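Local coordinates for protein vaginolysin (Gardnerella vaginalis, PDB 5IMY) that probably binds cholesterol in host membranes and acts there as a secreted cytolysin, a pore-forming toxin of the cholesterol-dependent family, at residues S77-V81 against V212-Q216; N71-S77 against V360-N366; N439-V445 against T457-D463; Y394-E400 against S413-N419. All blocks are in the same frame, centred on the assembly; numbering follows the deposited sequence.

Interaction 1. Residues S77-V81 against V212-Q216; sequences SNLSV and VNFKQ
Lys-215 spans the gap between the two segments and brings its ammonium group between Asn-78 and Ser-80. NZ donates to OD1 of Asn-78 at 3.0 Å, approaching with a C=O...N angle of 153° and 20° off the carbonyl plane. The second grip is weak: NZ to Ser-80 OG measures 3.4 Å. A lysine suits this place because its chain, extended beyond CG, delivers a charge far from its own strand, while Asn and Ser are short polar residues that can offer oxygens to it. Asn-78 turns its amide toward the lysine with CG opposite its own N (chi1 -169°); the backbone N of Asn-78 is hydrogen-bonded to Thr-76 OG1.

The close part is the end of the lysine, where CD, CE and NZ gather near Asn-78 OD1, and CE and NZ near Ser-80 OG. Elsewhere the contact is loose: the nearest CA atoms, those of Ser-80 and Lys-215, stay 9.5 Å apart, no backbone bond crosses, and Asn-78 and Ser-80 remain partly exposed. Beside the lysine lies Ala-349 of strand 347-354, the backbone partner of strand 79-80. The arrangement is a single side-chain bridge between non-adjacent strands of the large curled antiparallel sheet of the cytolysin core.

Interaction 2. Residues N71-S77 against V360-N366; sequences NITNTTS and VATLQSN
Thr-73 and Thr-75 share one rotamer (chi1 -51° and -58°), which keeps OG1 beside the backbone N and places CG2 anti to that N, beside the carbonyl carbon, while Thr-362 adopts another, with OG1 between its N and carbonyl carbon (chi1 60°). The methyl CG2 of Thr-75 consequently lies against Thr-362 CB at 3.6 Å, and OG1 of Thr-73 rests on CB of Asn-366, also at 3.6 Å, the two side chains lying side by side and pointing the same way. Branching at CB makes threonine at home in such extended chain, and its hydroxyl suits a face that is partly exposed. Thr-73, Thr-75, Gln-364 and Asn-366 occupy that face; Asn-74, Thr-76, Leu-363 and Ser-365 occupy the reverse, where Leu-363 and Ser-365 are buried.

The two chains form an antiparallel pair within the long, curved sheet that joins the body of a cholesterol-dependent cytolysin to its C-terminal domain. Asn-74 N gives to Ser-365 O at 2.6 Å, and Ser-365 N returns a bond to Asn-74 O at 2.7 Å. Thr-76 and Leu-363 make the next such pair, Leu-363 N reaching Thr-76 O at 2.8 Å.

Beyond it the strands give way to loop. Ser-77 CB abuts Val-360 CG1 at 3.5 Å, and a water donates to both Ser-77 O and Ala-361 O.

Interaction 3. Residues N439-V445 against T457-D463; sequences NLRIKLV and TVYDRSD
Ile-442 N donates to Arg-461 O at 3.0 Å, the shortest direct hydrogen bond between the two segments, and Arg-461 N answers to Ile-442 O at 3.1 Å with a nearly straight N-H...O angle of 178°. Beyond the non-hydrogen-bonded pair Lys-443 and Asp-460 the bonding weakens: Leu-444 N is shared weakly between Tyr-459 O and Val-458 O, each 3.4 Å away.

Ile-442 puts CG2 within 3.6 Å of Tyr-459 CE2, a branched aliphatic group against an aromatic ring whose hydroxyl reaches out to Glu-485. Elsewhere Arg-441 and Lys-443 lie against Ser-462 and Asp-460. The Arg-441 chain bends at chi3 (-138°) and lays its guanidinium flat over Ser-462 CB, which is 3.5 Å from Arg-441 CZ; so small a side chain lets the planar group settle on it. Lys-443 sets its CD 3.4 Å from Asp-460 OD2, yet NZ bends off to a water and the lysine makes a cation-pi contact with Tyr-395, so the opposite charges do not meet.

At the other end a second water accepts from Asp-463 N and gives a weak bond to Asn-439 O. Both residues have positive phi, a conformation that Asn and Asp tolerate well, and both stand where the chain turns a corner. The two strands are neighbours in the C-terminal beta sandwich; the eleven residues between the two segments, 446-456, are the undecapeptide, the tryptophan-rich loop characteristic of this cytolysin family.

Interaction 4. Residues Y394-E400 against S413-N419; sequences YYIYWDE and SRAWEGN
The indole of Trp-398 folds back over Arg-414, whose CB sits 3.8 Å from the centroid of the five-membered ring, over its face, in a CH-pi contact. This requires CG of Trp-398 to stand between its own N and carbonyl carbon (chi1 66°), which lays the broad ring along the neighbouring strand. Arg-414 bends at chi2 and runs on to Glu-400, where NE and OE1 form a salt bridge at 3.0 Å; OE2 takes a weak bond from Trp-398 NE1.

On the reverse face the small Ala-415 meets the Tyr-397 ring obliquely, CB to CD1 4.0 Å. Asn-419 bridges the segments beyond the end of strand 413-415: its OD1 accepts from Ile-396 N at 2.8 Å, standing in for a backbone carbonyl, while ND2 lies over one face of the Tyr-397 ring, 3.8 Å from CZ. Trp-416 packs its CB on Ile-396 CB at 3.9 Å.

Ser-413 makes backbone hydrogen bonds to a chain of another protein, so the outer strand is bonded on both sides. Apolar ring contacts, a charge pair and an amide acceptor thus hold the segments together; Arg-414 pairs through NE with Glu-400, while NH1 has a long, weak ion pair to that other protein.

From the N terminus, strand 62-76 enters interaction 2 and passes straight into interaction 1 through Ser-77, which both share. Interaction 1 closes first, at 212-216; interaction 2 closes only at 360-366, so the former is nested within the loop of the latter, and Leu-79 touches Leu-363 between them. Strand 363-389 then leads away to the C-terminal beta sandwich, whose two contacts lie some 54 to 57 Å, centre to centre, from the first pair. There interaction 4 closes a short hairpin before interaction 3 closes the next loop, in series. Adjacent strands 395-403 and 440-443 join these two contacts into one four-stranded sheet.

Interaction 1. Residues S77-V81 against V212-Q216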
# COMPACT_ATOMS: atom_id res chain seq x y z
N SER A 77 26.95 20.54 10.76
CA SER A 77 28.13 21.23 11.26
C SER A 77 27.83 21.98 12.55
O SER A 77 28.71 22.70 13.06
CB SER A 77 28.66 22.21 10.21
OG SER A 77 27.81 23.34 10.11
N ASN A 78 26.63 21.82 13.10
CA ASN A 78 26.18 22.57 14.27
C ASN A 78 26.10 21.59 15.44
O ASN A 78 25.06 20.98 15.69
CB ASN A 78 24.83 23.23 13.98
CG ASN A 78 24.43 24.23 15.03
OD1 ASN A 78 23.63 23.94 15.92
ND2 ASN A 78 24.98 25.44 14.94
N LEU A 79 27.21 21.45 16.16
CA LEU A 79 27.32 20.48 17.23
C LEU A 79 26.81 21.06 18.54
O LEU A 79 26.98 22.24 18.83
CB LEU A 79 28.77 20.02 17.41
CG LEU A 79 29.35 19.17 16.27
CD1 LEU A 79 29.81 20.04 15.11
CD2 LEU A 79 30.50 18.31 16.79
N SER A 80 26.19 20.20 19.35
CA SER A 80 25.60 20.62 20.60
C SER A 80 26.66 20.81 21.68
O SER A 80 27.66 20.08 21.73
CB SER A 80 24.56 19.60 21.09
OG SER A 80 23.44 19.56 20.22
N VAL A 81 26.44 21.79 22.54
CA VAL A 81 27.26 22.02 23.72
C VAL A 81 26.57 21.36 24.91
O VAL A 81 25.35 21.52 25.09
CB VAL A 81 27.48 23.52 23.97
CG1 VAL A 81 28.22 23.75 25.28
CG2 VAL A 81 28.25 24.14 22.81
N VAL A 212 12.17 16.42 19.36
CA VAL A 212 12.49 17.69 18.71
C VAL A 212 13.50 18.44 19.57
O VAL A 212 13.28 18.64 20.76
CB VAL A 212 11.23 18.54 18.47
CG1 VAL A 212 11.58 19.83 17.75
CG2 VAL A 212 10.19 17.75 17.69
N ASN A 213 14.60 18.86 18.95
CA ASN A 213 15.61 19.69 19.60
C ASN A 213 15.35 21.14 19.20
O ASN A 213 15.39 21.47 18.01
CB ASN A 213 17.01 19.25 19.19
CG ASN A 213 18.10 20.00 19.93
OD1 ASN A 213 17.91 20.47 21.05
ND2 ASN A 213 19.27 20.13 19.29
N PHE A 214 15.08 21.99 20.18
CA PHE A 214 14.87 23.42 19.94
C PHE A 214 16.11 24.19 20.36
O PHE A 214 16.59 24.03 21.49
CB PHE A 214 13.65 23.93 20.72
CG PHE A 214 12.34 23.50 20.14
CD1 PHE A 214 11.79 24.17 19.06
CD2 PHE A 214 11.65 22.43 20.68
CE1 PHE A 214 10.58 23.78 18.53
CE2 PHE A 214 10.44 22.03 20.15
CZ PHE A 214 9.90 22.70 19.08
N LYS A 215 16.61 25.03 19.46
CA LYS A 215 17.75 25.89 19.72
C LYS A 215 17.35 27.33 19.47
O LYS A 215 16.99 27.69 18.35
CB LYS A 215 18.95 25.51 18.85
CG LYS A 215 19.82 24.42 19.46
CD LYS A 215 20.86 23.92 18.47
CE LYS A 215 21.76 22.88 19.12
NZ LYS A 215 22.57 22.13 18.12
N GLN A 216 17.41 28.15 20.52
CA GLN A 216 17.14 29.58 20.43
C GLN A 216 18.47 30.31 20.61
O GLN A 216 19.04 30.31 21.70
CB GLN A 216 16.12 30.01 21.48
CG GLN A 216 14.89 29.12 21.53
CD GLN A 216 13.77 29.72 22.36
OE1 GLN A 216 13.65 29.44 23.55
NE2 GLN A 216 12.95 30.54 21.72

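Interaction 2. Residues N71-S77 against V360-N366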
# COMPACT_ATOMS: atom_id res chain seq x y z
N ASN A 71 16.90 3.53 6.82
CA ASN A 71 18.21 4.06 7.14
C ASN A 71 18.10 5.56 7.29
O ASN A 71 17.38 6.22 6.52
CB ASN A 71 19.24 3.71 6.05
CG ASN A 71 20.48 4.58 6.13
OD1 ASN A 71 21.44 4.25 6.82
ND2 ASN A 71 20.45 5.70 5.42
N ILE A 72 18.80 6.11 8.28
CA ILE A 72 18.89 7.55 8.48
C ILE A 72 20.33 7.97 8.25
O ILE A 72 21.25 7.34 8.80
CB ILE A 72 18.40 7.98 9.88
CG1 ILE A 72 18.40 9.51 9.98
CG2 ILE A 72 19.24 7.29 10.97
CD1 ILE A 72 18.90 10.07 11.30
N THR A 73 20.53 9.00 7.44
CA THR A 73 21.83 9.63 7.26
C THR A 73 21.69 11.11 7.58
O THR A 73 20.78 11.77 7.07
CB THR A 73 22.36 9.45 5.84
OG1 THR A 73 22.30 8.06 5.47
CG2 THR A 73 23.81 9.93 5.73
N ASN A 74 22.57 11.62 8.43
CA ASN A 74 22.50 13.01 8.86
C ASN A 74 23.88 13.65 8.73
O ASN A 74 24.89 13.06 9.13
CB ASN A 74 22.01 13.12 10.31
CG ASN A 74 21.60 14.53 10.68
OD1 ASN A 74 21.15 15.30 9.83
ND2 ASN A 74 21.76 14.87 11.95
N THR A 75 23.91 14.85 8.16
CA THR A 75 25.13 15.63 8.01
C THR A 75 24.88 17.00 8.60
O THR A 75 23.98 17.71 8.16
CB THR A 75 25.55 15.74 6.54
OG1 THR A 75 25.73 14.42 5.99
CG2 THR A 75 26.84 16.53 6.40
N THR A 76 25.68 17.38 9.60
CA THR A 76 25.52 18.66 10.27
C THR A 76 26.88 19.21 10.65
O THR A 76 27.84 18.46 10.84
CB THR A 76 24.63 18.52 11.52
OG1 THR A 76 24.46 19.81 12.12
CG2 THR A 76 25.26 17.57 12.53
N SER A 77 26.95 20.54 10.76
CA SER A 77 28.13 21.23 11.26
C SER A 77 27.83 21.98 12.55
O SER A 77 28.71 22.70 13.06
CB SER A 77 28.66 22.21 10.21
OG SER A 77 27.81 23.34 10.11
N VAL A 360 34.22 25.12 6.82
CA VAL A 360 33.38 24.51 7.85
C VAL A 360 33.37 23.00 7.66
O VAL A 360 33.23 22.50 6.54
CB VAL A 360 31.96 25.10 7.80
CG1 VAL A 360 31.06 24.43 8.83
CG2 VAL A 360 32.00 26.61 8.01
N ALA A 361 33.53 22.28 8.77
CA ALA A 361 33.56 20.82 8.75
C ALA A 361 32.19 20.27 9.14
O ALA A 361 31.52 20.81 10.02
CB ALA A 361 34.62 20.29 9.70
N THR A 362 31.79 19.20 8.47
CA THR A 362 30.50 18.56 8.71
C THR A 362 30.72 17.13 9.21
O THR A 362 31.68 16.46 8.82
CB THR A 362 29.64 18.53 7.44
OG1 THR A 362 30.32 17.80 6.41
CG2 THR A 362 29.34 19.94 6.96
N LEU A 363 29.82 16.68 10.08
CA LEU A 363 29.85 15.33 10.63
C LEU A 363 28.72 14.52 10.01
O LEU A 363 27.55 14.91 10.11
CB LEU A 363 29.73 15.35 12.15
CG LEU A 363 31.03 15.61 12.91
CD1 LEU A 363 31.48 17.05 12.74
CD2 LEU A 363 30.87 15.27 14.39
N GLN A 364 29.07 13.41 9.38
CA GLN A 364 28.10 12.51 8.78
C GLN A 364 27.84 11.35 9.74
O GLN A 364 28.78 10.67 10.17
CB GLN A 364 28.60 11.98 7.43
CG GLN A 364 27.77 10.84 6.86
CD GLN A 364 28.20 10.46 5.45
OE1 GLN A 364 28.12 11.27 4.53
NE2 GLN A 364 28.67 9.23 5.29
N SER A 365 26.57 11.15 10.09
CA SER A 365 26.16 10.04 10.94
C SER A 365 25.04 9.29 10.24
O SER A 365 24.09 9.91 9.75
CB SER A 365 25.70 10.53 12.31
OG SER A 365 26.77 11.16 13.00
N ASN A 366 25.15 7.96 10.20
CA ASN A 366 24.10 7.15 9.61
C ASN A 366 23.96 5.86 10.40
O ASN A 366 24.92 5.38 11.02
CB ASN A 366 24.39 6.83 8.13
CG ASN A 366 25.44 5.75 7.95
OD1 ASN A 366 26.44 5.72 8.67
ND2 ASN A 366 25.21 4.86 7.00
O HOH W 1 31.37 21.59 12.89

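Interaction 3. Residues N439-V445 against T457-D463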
# COMPACT_ATOMS: atom_id res chain seq x y z
N ASN A 439 -17.09 6.61 -0.24
CA ASN A 439 -18.14 6.98 -1.18
C ASN A 439 -19.41 6.16 -0.96
O ASN A 439 -19.93 5.51 -1.87
CB ASN A 439 -17.63 6.83 -2.62
CG ASN A 439 -16.30 7.54 -2.83
OD1 ASN A 439 -16.18 8.74 -2.58
ND2 ASN A 439 -15.30 6.79 -3.28
N LEU A 440 -19.91 6.20 0.27
CA LEU A 440 -21.15 5.52 0.60
C LEU A 440 -22.32 6.15 -0.15
O LEU A 440 -22.41 7.38 -0.26
CB LEU A 440 -21.39 5.56 2.11
CG LEU A 440 -22.54 4.71 2.66
CD1 LEU A 440 -22.21 3.23 2.61
CD2 LEU A 440 -22.86 5.13 4.09
N ARG A 441 -23.21 5.31 -0.67
CA ARG A 441 -24.36 5.75 -1.45
C ARG A 441 -25.63 5.14 -0.86
O ARG A 441 -25.61 4.01 -0.37
CB ARG A 441 -24.22 5.33 -2.91
CG ARG A 441 -24.25 6.48 -3.89
CD ARG A 441 -23.82 6.03 -5.28
NE ARG A 441 -22.94 7.01 -5.91
CZ ARG A 441 -23.35 8.04 -6.64
NH1 ARG A 441 -24.65 8.25 -6.84
NH2 ARG A 441 -22.46 8.87 -7.17
N ILE A 442 -26.72 5.90 -0.89
CA ILE A 442 -28.00 5.43 -0.33
C ILE A 442 -29.14 6.02 -1.14
O ILE A 442 -29.20 7.24 -1.36
CB ILE A 442 -28.15 5.81 1.16
CG1 ILE A 442 -26.99 5.23 1.99
CG2 ILE A 442 -29.48 5.30 1.70
CD1 ILE A 442 -26.98 5.68 3.44
N LYS A 443 -30.06 5.16 -1.58
CA LYS A 443 -31.27 5.56 -2.28
C LYS A 443 -32.42 4.69 -1.80
O LYS A 443 -32.23 3.50 -1.55
CB LYS A 443 -31.09 5.44 -3.80
CG LYS A 443 -32.12 6.20 -4.63
CD LYS A 443 -31.77 6.19 -6.11
CE LYS A 443 -32.47 5.07 -6.87
NZ LYS A 443 -31.88 4.83 -8.21
N LEU A 444 -33.62 5.28 -1.68
CA LEU A 444 -34.75 4.60 -1.05
C LEU A 444 -35.85 4.24 -2.05
O LEU A 444 -36.15 3.06 -2.22
CB LEU A 444 -35.31 5.47 0.08
CG LEU A 444 -36.57 4.96 0.81
CD1 LEU A 444 -36.46 3.50 1.15
CD2 LEU A 444 -36.80 5.76 2.07
N VAL A 445 -36.49 5.22 -2.68
CA VAL A 445 -37.59 5.02 -3.63
C VAL A 445 -38.74 4.22 -3.02
O VAL A 445 -38.52 3.32 -2.20
CB VAL A 445 -37.10 4.38 -4.95
CG1 VAL A 445 -35.78 5.00 -5.40
CG2 VAL A 445 -36.99 2.84 -4.89
N THR A 457 -38.74 8.43 -5.99
CA THR A 457 -37.50 8.52 -5.23
C THR A 457 -37.71 9.34 -3.96
O THR A 457 -38.05 10.52 -4.03
CB THR A 457 -36.39 9.14 -6.08
OG1 THR A 457 -36.14 8.31 -7.22
CG2 THR A 457 -35.11 9.27 -5.26
N VAL A 458 -37.50 8.70 -2.81
CA VAL A 458 -37.34 9.38 -1.53
C VAL A 458 -35.86 9.30 -1.17
O VAL A 458 -35.25 8.23 -1.31
CB VAL A 458 -38.21 8.74 -0.44
CG1 VAL A 458 -38.30 9.65 0.78
CG2 VAL A 458 -39.60 8.40 -0.96
N TYR A 459 -35.29 10.42 -0.75
CA TYR A 459 -33.92 10.42 -0.23
C TYR A 459 -32.92 9.77 -1.18
O TYR A 459 -32.81 8.54 -1.22
CB TYR A 459 -33.89 9.70 1.12
CG TYR A 459 -32.53 9.71 1.79
CD1 TYR A 459 -32.20 10.69 2.71
CD2 TYR A 459 -31.58 8.75 1.49
CE1 TYR A 459 -30.97 10.71 3.32
CE2 TYR A 459 -30.34 8.76 2.09
CZ TYR A 459 -30.04 9.74 3.00
OH TYR A 459 -28.80 9.74 3.60
N ASP A 460 -32.18 10.58 -1.93
CA ASP A 460 -31.09 10.10 -2.77
C ASP A 460 -29.84 10.91 -2.43
O ASP A 460 -29.78 12.11 -2.71
CB ASP A 460 -31.43 10.23 -4.26
CG ASP A 460 -30.41 9.54 -5.15
OD1 ASP A 460 -29.35 9.13 -4.65
OD2 ASP A 460 -30.68 9.42 -6.37
N ARG A 461 -28.86 10.25 -1.82
CA ARG A 461 -27.64 10.93 -1.38
C ARG A 461 -26.43 10.07 -1.67
O ARG A 461 -26.49 8.84 -1.62
CB ARG A 461 -27.71 11.27 0.12
CG ARG A 461 -27.93 12.75 0.39
CD ARG A 461 -28.58 13.01 1.74
NE ARG A 461 -27.60 13.18 2.80
CZ ARG A 461 -26.89 14.29 3.00
NH1 ARG A 461 -27.03 15.33 2.18
NH2 ARG A 461 -26.02 14.36 4.00
N SER A 462 -25.32 10.74 -1.98
CA SER A 462 -24.08 10.08 -2.38
C SER A 462 -22.90 10.78 -1.72
O SER A 462 -23.05 11.82 -1.08
CB SER A 462 -23.92 10.09 -3.90
OG SER A 462 -23.85 11.42 -4.39
N ASP A 463 -21.72 10.18 -1.89
CA ASP A 463 -20.47 10.76 -1.41
C ASP A 463 -20.61 11.34 -0.01
O ASP A 463 -20.07 12.41 0.27
CB ASP A 463 -19.98 11.84 -2.38
CG ASP A 463 -19.27 11.27 -3.59
OD1 ASP A 463 -18.42 10.37 -3.41
OD2 ASP A 463 -19.56 11.72 -4.72
O HOH W 2 -21.02 7.85 -3.40
O HOH W 3 -33.36 7.18 -8.97

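Interaction 4. Residues Y394-E400 against S413-N419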
# COMPACT_ATOMS: atom_id res chain seq x y z
N TYR A 394 -34.19 -0.44 -1.15
CA TYR A 394 -32.96 0.27 -0.84
C TYR A 394 -31.92 -0.02 -1.91
O TYR A 394 -31.87 -1.11 -2.47
CB TYR A 394 -32.41 -0.11 0.55
CG TYR A 394 -33.21 0.45 1.71
CD1 TYR A 394 -33.06 1.77 2.11
CD2 TYR A 394 -34.11 -0.35 2.41
CE1 TYR A 394 -33.78 2.29 3.17
CE2 TYR A 394 -34.84 0.16 3.47
CZ TYR A 394 -34.67 1.48 3.85
OH TYR A 394 -35.39 1.99 4.90
N TYR A 395 -31.11 0.99 -2.21
CA TYR A 395 -29.98 0.86 -3.13
C TYR A 395 -28.78 1.53 -2.48
O TYR A 395 -28.68 2.76 -2.46
CB TYR A 395 -30.30 1.46 -4.49
CG TYR A 395 -31.42 0.75 -5.22
CD1 TYR A 395 -31.17 -0.39 -5.97
CD2 TYR A 395 -32.73 1.21 -5.14
CE1 TYR A 395 -32.18 -1.05 -6.64
CE2 TYR A 395 -33.75 0.56 -5.80
CZ TYR A 395 -33.47 -0.57 -6.55
OH TYR A 395 -34.49 -1.22 -7.21
N ILE A 396 -27.87 0.72 -1.95
CA ILE A 396 -26.74 1.20 -1.18
C ILE A 396 -25.47 0.62 -1.79
O ILE A 396 -25.35 -0.60 -1.93
CB ILE A 396 -26.86 0.81 0.31
CG1 ILE A 396 -28.07 1.52 0.93
CG2 ILE A 396 -25.58 1.17 1.08
CD1 ILE A 396 -28.41 1.07 2.34
N TYR A 397 -24.53 1.49 -2.14
CA TYR A 397 -23.24 1.09 -2.70
C TYR A 397 -22.13 1.83 -1.98
O TYR A 397 -22.34 2.89 -1.37
CB TYR A 397 -23.16 1.38 -4.20
CG TYR A 397 -24.39 0.98 -4.99
CD1 TYR A 397 -24.42 -0.22 -5.70
CD2 TYR A 397 -25.50 1.80 -5.04
CE1 TYR A 397 -25.54 -0.58 -6.42
CE2 TYR A 397 -26.62 1.44 -5.76
CZ TYR A 397 -26.64 0.25 -6.45
OH TYR A 397 -27.75 -0.10 -7.17
N TRP A 398 -20.92 1.27 -2.06
CA TRP A 398 -19.74 1.92 -1.52
C TRP A 398 -18.51 1.31 -2.19
O TRP A 398 -18.59 0.26 -2.83
CB TRP A 398 -19.67 1.76 0.01
CG TRP A 398 -19.47 0.35 0.47
CD1 TRP A 398 -18.28 -0.26 0.72
CD2 TRP A 398 -20.49 -0.62 0.74
NE1 TRP A 398 -18.49 -1.55 1.13
CE2 TRP A 398 -19.84 -1.80 1.15
CE3 TRP A 398 -21.88 -0.60 0.67
CZ2 TRP A 398 -20.54 -2.95 1.50
CZ3 TRP A 398 -22.58 -1.75 1.02
CH2 TRP A 398 -21.90 -2.91 1.42
N ASP A 399 -17.38 1.99 -2.02
CA ASP A 399 -16.14 1.62 -2.68
C ASP A 399 -15.13 1.11 -1.65
O ASP A 399 -15.06 1.62 -0.53
CB ASP A 399 -15.54 2.81 -3.43
CG ASP A 399 -16.39 3.24 -4.61
OD1 ASP A 399 -16.94 2.36 -5.31
OD2 ASP A 399 -16.53 4.46 -4.84
N GLU A 400 -14.37 0.09 -2.05
CA GLU A 400 -13.31 -0.48 -1.22
C GLU A 400 -11.98 -0.27 -1.96
O GLU A 400 -11.69 -0.97 -2.94
CB GLU A 400 -13.57 -1.95 -0.94
CG GLU A 400 -14.38 -2.20 0.32
CD GLU A 400 -15.02 -3.57 0.36
OE1 GLU A 400 -14.56 -4.46 -0.38
OE2 GLU A 400 -15.99 -3.75 1.13
N SER A 413 -16.09 -1.96 -6.14
CA SER A 413 -17.37 -1.49 -5.63
C SER A 413 -18.14 -2.63 -4.97
O SER A 413 -17.89 -3.81 -5.23
CB SER A 413 -18.21 -0.87 -6.74
OG SER A 413 -19.43 -0.37 -6.25
N ARG A 414 -19.08 -2.26 -4.11
CA ARG A 414 -19.88 -3.22 -3.37
C ARG A 414 -21.34 -2.80 -3.41
O ARG A 414 -21.67 -1.65 -3.72
CB ARG A 414 -19.41 -3.35 -1.92
CG ARG A 414 -18.03 -3.96 -1.77
CD ARG A 414 -18.10 -5.47 -1.70
NE ARG A 414 -16.77 -6.07 -1.60
CZ ARG A 414 -16.52 -7.37 -1.71
NH1 ARG A 414 -17.51 -8.23 -1.92
NH2 ARG A 414 -15.27 -7.81 -1.60
N ALA A 415 -22.21 -3.74 -3.07
CA ALA A 415 -23.64 -3.48 -2.98
C ALA A 415 -24.20 -4.19 -1.76
O ALA A 415 -23.84 -5.34 -1.48
CB ALA A 415 -24.38 -3.95 -4.24
N TRP A 416 -25.05 -3.49 -1.02
CA TRP A 416 -25.75 -4.09 0.11
C TRP A 416 -26.52 -5.32 -0.35
O TRP A 416 -27.31 -5.25 -1.30
CB TRP A 416 -26.68 -3.04 0.73
CG TRP A 416 -27.67 -3.51 1.77
CD1 TRP A 416 -28.97 -3.12 1.87
CD2 TRP A 416 -27.43 -4.42 2.85
NE1 TRP A 416 -29.57 -3.74 2.94
CE2 TRP A 416 -28.64 -4.54 3.56
CE3 TRP A 416 -26.32 -5.14 3.28
CZ2 TRP A 416 -28.77 -5.36 4.68
CZ3 TRP A 416 -26.45 -5.96 4.40
CH2 TRP A 416 -27.67 -6.06 5.08
N GLU A 417 -26.29 -6.45 0.32
CA GLU A 417 -26.90 -7.71 -0.11
C GLU A 417 -28.42 -7.57 -0.21
O GLU A 417 -29.05 -8.15 -1.10
CB GLU A 417 -26.53 -8.85 0.84
CG GLU A 417 -27.34 -8.92 2.14
CD GLU A 417 -27.14 -10.23 2.88
OE1 GLU A 417 -26.42 -11.11 2.35
OE2 GLU A 417 -27.71 -10.38 3.98
N GLY A 418 -29.01 -6.80 0.70
CA GLY A 418 -30.44 -6.59 0.68
C GLY A 418 -30.81 -5.30 -0.02
O GLY A 418 -31.49 -4.44 0.56
N ASN A 419 -30.37 -5.14 -1.26
CA ASN A 419 -30.60 -3.90 -1.99
C ASN A 419 -32.03 -3.84 -2.53
O ASN A 419 -32.94 -3.40 -1.82
CB ASN A 419 -29.57 -3.75 -3.12
CG ASN A 419 -28.60 -2.60 -2.88
OD1 ASN A 419 -28.57 -2.01 -1.80
ND2 ASN A 419 -27.80 -2.28 -3.90